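Local coordinates for protein Alpha/beta hydrolase (PDB 6KSU) that probably acts as a stand-alone cyclase that releases non-ribosomal peptides as macrolactams by heterochiral coupling, using a beta-lactamase-like domain, at residues Q48-A56 / D341-T349. Numbering follows the deposited sequence.
Sequences QLSVYRDGA and DRSLALALT
The Tyr52 ring meets Ser343 obliquely, its CD2 3.6 Å from the backbone Ser343 O. CG stands anti to the backbone N (chi1 178°), which brings this side of the ring to Ser343 O. Outside the strands the ring touches Val265 of helix 261-268 and makes a cation-pi contact with Arg269, and its OH hydrogen-bonds Asp274. Within 341-349, Leu344 CD1 packs over one face of the Arg342 guanidinium, 4.2 Å above the plane and offset toward the rim. That guanidinium forms a salt bridge with Asp372. The amide of Gln48 lies beside Thr349, both side chains pointing the same way. Thr349 OG1 donates to Gln48 OE1 at 2.8 Å, tilted 31° from the carbonyl plane. Thr349 chi1 of 58° sets OG1 between its backbone N and carbonyl carbon, facing the amide. Ala261 N also donates to OE1, and NE2 reaches the carbonyls of Thr74 and Thr77.

Strands 48-53 and 344-349 run antiparallel. Gln48-Thr349, Ser50-Ala347 and Tyr52-Ala345 are hydrogen-bonded pairs, each with two backbone bonds. Tyr52 N to Ala345 O is the shortest of these at 2.7 Å. In the non-hydrogen-bonded pairs, Leu49 CB meets Leu348 CD1 at 4.1 Å, and Val51 CG2 meets Leu346 CB at 4.0 Å. Helices 355-365 and 23-41 cover this leucine side.

At the end of strand 48-53, a type I' turn runs from Arg53 to Ala56. One water links Asp54 N to Arg342 O, and another accepts from Gly55 N and donates to Ser343 O at 2.8 Å.

The contact thus joins early and late strands of the beta-lactamase-type domain in the interior of its antiparallel sheet, with 46-53 next to the outermost strand 56-63. One face is apolar. The other carries buried polar groups, and the several bonds on the Gln48 amide probably fix its rotation.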
ATOM      1  N   GLN A  48       7.593 -10.715  12.390  1.00 16.51           N
ATOM      2  CA  GLN A  48       6.471 -10.866  13.305  1.00 22.19           C
ATOM      3  C   GLN A  48       5.269 -11.289  12.491  1.00 19.33           C
ATOM      4  O   GLN A  48       5.068 -10.799  11.375  1.00 18.70           O
ATOM      5  CB  GLN A  48       6.121  -9.578  14.069  1.00 18.34           C
ATOM      6  CG  GLN A  48       7.233  -8.976  14.891  1.00 22.87           C
ATOM      7  CD  GLN A  48       6.925  -7.529  15.275  1.00 24.21           C
ATOM      8  OE1 GLN A  48       6.257  -6.808  14.536  1.00 30.46           O
ATOM      9  NE2 GLN A  48       7.402  -7.110  16.447  1.00 17.80           N
ATOM     10  N   LEU A  49       4.495 -12.216  13.045  1.00 18.51           N
ATOM     11  CA  LEU A  49       3.212 -12.617  12.494  1.00 23.33           C
ATOM     12  C   LEU A  49       2.210 -12.607  13.635  1.00 20.89           C
ATOM     13  O   LEU A  49       2.442 -13.212  14.689  1.00 21.12           O
ATOM     14  CB  LEU A  49       3.280 -13.996  11.820  1.00 20.48           C
ATOM     15  CG  LEU A  49       1.955 -14.595  11.317  1.00 21.39           C
ATOM     16  CD1 LEU A  49       1.467 -13.924   9.997  1.00 23.09           C
ATOM     17  CD2 LEU A  49       2.089 -16.086  11.134  1.00 22.73           C
ATOM     18  N   SER A  50       1.130 -11.870  13.461  1.00 22.34           N
ATOM     19  CA  SER A  50       0.080 -11.840  14.468  1.00 17.71           C
ATOM     20  C   SER A  50      -1.220 -12.202  13.785  1.00 17.12           C
ATOM     21  O   SER A  50      -1.513 -11.671  12.719  1.00 16.04           O
ATOM     22  CB  SER A  50      -0.009 -10.465  15.128  1.00 21.18           C
ATOM     23  OG  SER A  50       1.207 -10.160  15.797  1.00 22.80           O
ATOM     24  N   VAL A  51      -1.976 -13.115  14.384  1.00 22.21           N
ATOM     25  CA  VAL A  51      -3.243 -13.589  13.841  1.00 22.25           C
ATOM     26  C   VAL A  51      -4.312 -13.443  14.907  1.00 25.37           C
ATOM     27  O   VAL A  51      -4.178 -14.008  15.999  1.00 23.68           O
ATOM     28  CB  VAL A  51      -3.163 -15.054  13.397  1.00 23.83           C
ATOM     29  CG1 VAL A  51      -4.453 -15.473  12.707  1.00 19.69           C
ATOM     30  CG2 VAL A  51      -1.938 -15.274  12.529  1.00 23.24           C
ATOM     31  N   TYR A  52      -5.372 -12.695  14.596  1.00 23.70           N
ATOM     32  CA  TYR A  52      -6.564 -12.677  15.426  1.00 23.50           C
ATOM     33  C   TYR A  52      -7.594 -13.580  14.765  1.00 27.26           C
ATOM     34  O   TYR A  52      -7.914 -13.406  13.585  1.00 25.47           O
ATOM     35  CB  TYR A  52      -7.095 -11.259  15.622  1.00 22.74           C
ATOM     36  CG  TYR A  52      -8.363 -11.185  16.444  1.00 25.12           C
ATOM     37  CD1 TYR A  52      -8.336 -11.191  17.849  1.00 29.44           C
ATOM     38  CD2 TYR A  52      -9.596 -11.128  15.815  1.00 24.73           C
ATOM     39  CE1 TYR A  52      -9.535 -11.117  18.588  1.00 28.10           C
ATOM     40  CE2 TYR A  52     -10.756 -11.065  16.519  1.00 29.57           C
ATOM     41  CZ  TYR A  52     -10.736 -11.059  17.906  1.00 26.00           C
ATOM     42  OH  TYR A  52     -11.946 -10.989  18.550  1.00 29.37           O
ATOM     43  N   ARG A  53      -8.084 -14.564  15.515  1.00 31.19           N
ATOM     44  CA  ARG A  53      -8.987 -15.562  14.963  1.00 31.60           C
ATOM     45  C   ARG A  53      -9.702 -16.272  16.106  1.00 35.32           C
ATOM     46  O   ARG A  53      -9.078 -16.646  17.105  1.00 35.38           O
ATOM     47  CB  ARG A  53      -8.224 -16.562  14.088  1.00 32.46           C
ATOM     48  CG  ARG A  53      -8.919 -17.914  13.977  1.00 39.20           C
ATOM     49  CD  ARG A  53      -8.605 -18.631  12.680  1.00 41.11           C
ATOM     50  NE  ARG A  53      -7.269 -19.201  12.662  1.00 39.90           N
ATOM     51  CZ  ARG A  53      -6.947 -20.279  11.958  1.00 48.45           C
ATOM     52  NH1 ARG A  53      -7.873 -20.892  11.227  1.00 42.04           N
ATOM     53  NH2 ARG A  53      -5.702 -20.736  11.976  1.00 52.02           N
ATOM     54  N   ASP A  54     -11.014 -16.428  15.960  1.00 40.12           N
ATOM     55  CA  ASP A  54     -11.856 -17.075  16.968  1.00 38.22           C
ATOM     56  C   ASP A  54     -11.830 -16.317  18.289  1.00 42.72           C
ATOM     57  O   ASP A  54     -11.845 -16.913  19.370  1.00 44.18           O
ATOM     58  CB  ASP A  54     -11.453 -18.534  17.159  1.00 45.48           C
ATOM     59  CG  ASP A  54     -11.847 -19.393  15.979  1.00 48.84           C
ATOM     60  OD1 ASP A  54     -11.013 -20.195  15.514  1.00 53.28           O
ATOM     61  OD2 ASP A  54     -13.002 -19.248  15.518  1.00 55.32           O
ATOM     62  N   GLY A  55     -11.817 -14.986  18.196  1.00 37.35           N
ATOM     63  CA  GLY A  55     -11.836 -14.117  19.353  1.00 32.69           C
ATOM     64  C   GLY A  55     -10.526 -13.976  20.099  1.00 33.66           C
ATOM     65  O   GLY A  55     -10.480 -13.259  21.100  1.00 34.12           O
ATOM     66  N   ALA A  56      -9.448 -14.621  19.663  1.00 32.87           N
ATOM     67  CA  ALA A  56      -8.215 -14.508  20.420  1.00 29.09           C
ATOM     68  C   ALA A  56      -7.033 -14.289  19.491  1.00 28.58           C
ATOM     69  O   ALA A  56      -7.081 -14.580  18.294  1.00 28.34           O
ATOM     70  CB  ALA A  56      -7.991 -15.740  21.296  1.00 37.29           C
ATOM     71  N   ASP A 341     -16.086 -10.917   7.831  1.00 26.65           N
ATOM     72  CA  ASP A 341     -17.220 -11.763   8.187  1.00 35.98           C
ATOM     73  C   ASP A 341     -16.792 -12.922   9.072  1.00 35.97           C
ATOM     74  O   ASP A 341     -17.536 -13.314   9.981  1.00 36.75           O
ATOM     75  CB  ASP A 341     -17.956 -12.237   6.933  1.00 31.96           C
ATOM     76  CG  ASP A 341     -18.815 -11.134   6.326  1.00 38.37           C
ATOM     77  OD1 ASP A 341     -18.804 -10.005   6.864  1.00 37.87           O
ATOM     78  OD2 ASP A 341     -19.511 -11.392   5.324  1.00 47.31           O
ATOM     79  N   ARG A 342     -15.590 -13.442   8.859  1.00 27.66           N
ATOM     80  CA  ARG A 342     -15.032 -14.462   9.730  1.00 30.53           C
ATOM     81  C   ARG A 342     -14.287 -13.883  10.935  1.00 26.90           C
ATOM     82  O   ARG A 342     -13.716 -14.652  11.712  1.00 29.43           O
ATOM     83  CB  ARG A 342     -14.107 -15.377   8.917  1.00 30.08           C
ATOM     84  CG  ARG A 342     -14.827 -16.139   7.821  1.00 30.03           C
ATOM     85  CD  ARG A 342     -13.863 -16.830   6.852  1.00 32.37           C
ATOM     86  NE  ARG A 342     -13.011 -17.773   7.566  1.00 40.64           N
ATOM     87  CZ  ARG A 342     -11.982 -18.417   7.033  1.00 44.32           C
ATOM     88  NH1 ARG A 342     -11.669 -18.236   5.755  1.00 49.62           N
ATOM     89  NH2 ARG A 342     -11.267 -19.253   7.782  1.00 47.24           N
ATOM     90  N   SER A 343     -14.290 -12.559  11.118  1.00 26.29           N
ATOM     91  CA  SER A 343     -13.617 -11.910  12.244  1.00 28.50           C
ATOM     92  C   SER A 343     -12.157 -12.353  12.324  1.00 31.27           C
ATOM     93  O   SER A 343     -11.671 -12.820  13.366  1.00 24.96           O
ATOM     94  CB  SER A 343     -14.353 -12.182  13.556  1.00 28.22           C
ATOM     95  OG  SER A 343     -15.681 -11.689  13.517  1.00 29.28           O
ATOM     96  N   LEU A 344     -11.458 -12.224  11.190  1.00 26.97           N
ATOM     97  CA  LEU A 344     -10.089 -12.702  11.084  1.00 25.06           C
ATOM     98  C   LEU A 344      -9.195 -11.586  10.560  1.00 29.99           C
ATOM     99  O   LEU A 344      -9.516 -10.945   9.552  1.00 28.99           O
ATOM    100  CB  LEU A 344     -10.025 -13.925  10.175  1.00 28.88           C
ATOM    101  CG  LEU A 344      -8.747 -14.750  10.077  1.00 40.86           C
ATOM    102  CD1 LEU A 344      -9.129 -15.965   9.283  1.00 46.41           C
ATOM    103  CD2 LEU A 344      -7.525 -14.062   9.443  1.00 46.24           C
ATOM    104  N   ALA A 345      -8.068 -11.374  11.234  1.00 27.19           N
ATOM    105  CA  ALA A 345      -7.056 -10.425  10.800  1.00 21.37           C
ATOM    106  C   ALA A 345      -5.683 -11.009  11.079  1.00 26.33           C
ATOM    107  O   ALA A 345      -5.464 -11.650  12.113  1.00 22.52           O
ATOM    108  CB  ALA A 345      -7.201  -9.077  11.503  1.00 21.09           C
ATOM    109  N   LEU A 346      -4.764 -10.789  10.148  1.00 24.52           N
ATOM    110  CA  LEU A 346      -3.399 -11.251  10.308  1.00 22.04           C
ATOM    111  C   LEU A 346      -2.472 -10.243   9.655  1.00 20.55           C
ATOM    112  O   LEU A 346      -2.797  -9.642   8.626  1.00 23.74           O
ATOM    113  CB  LEU A 346      -3.183 -12.644   9.715  1.00 23.46           C
ATOM    114  CG  LEU A 346      -3.292 -12.984   8.225  1.00 27.42           C
ATOM    115  CD1 LEU A 346      -2.075 -12.609   7.489  1.00 23.05           C
ATOM    116  CD2 LEU A 346      -3.419 -14.477   8.119  1.00 33.01           C
ATOM    117  N   ALA A 347      -1.336 -10.042  10.274  1.00 14.92           N
ATOM    118  CA  ALA A 347      -0.372  -9.058   9.831  1.00 15.38           C
ATOM    119  C   ALA A 347       0.986  -9.710   9.882  1.00 22.00           C
ATOM    120  O   ALA A 347       1.248 -10.541  10.757  1.00 17.32           O
ATOM    121  CB  ALA A 347      -0.381  -7.806  10.698  1.00 16.94           C
ATOM    122  N   LEU A 348       1.834  -9.352   8.926  1.00 17.01           N
ATOM    123  CA  LEU A 348       3.186  -9.883   8.872  1.00 19.23           C
ATOM    124  C   LEU A 348       4.125  -8.705   8.721  1.00 20.55           C
ATOM    125  O   LEU A 348       3.895  -7.845   7.859  1.00 14.92           O
ATOM    126  CB  LEU A 348       3.338 -10.869   7.702  1.00 19.56           C
ATOM    127  CG  LEU A 348       4.724 -11.426   7.432  1.00 17.66           C
ATOM    128  CD1 LEU A 348       5.112 -12.359   8.528  1.00 16.21           C
ATOM    129  CD2 LEU A 348       4.801 -12.093   6.065  1.00 22.28           C
ATOM    130  N   THR A 349       5.145  -8.628   9.585  1.00 14.87           N
ATOM    131  CA  THR A 349       6.255  -7.710   9.357  1.00 15.32           C
ATOM    132  C   THR A 349       7.530  -8.519   9.160  1.00 22.43           C
ATOM    133  O   THR A 349       7.704  -9.579   9.766  1.00 17.10           O
ATOM    134  CB  THR A 349       6.425  -6.674  10.480  1.00 16.98           C
ATOM    135  OG1 THR A 349       6.639  -7.298  11.766  1.00 16.94           O
ATOM    136  CG2 THR A 349       5.200  -5.754  10.546  1.00 19.91           C
TER
HETATM  137  O   HOH W   1     -12.174 -16.421  13.140  1.00 35.87           O
HETATM  138  O   HOH W   2     -12.456 -13.799  15.859  1.00 30.36           O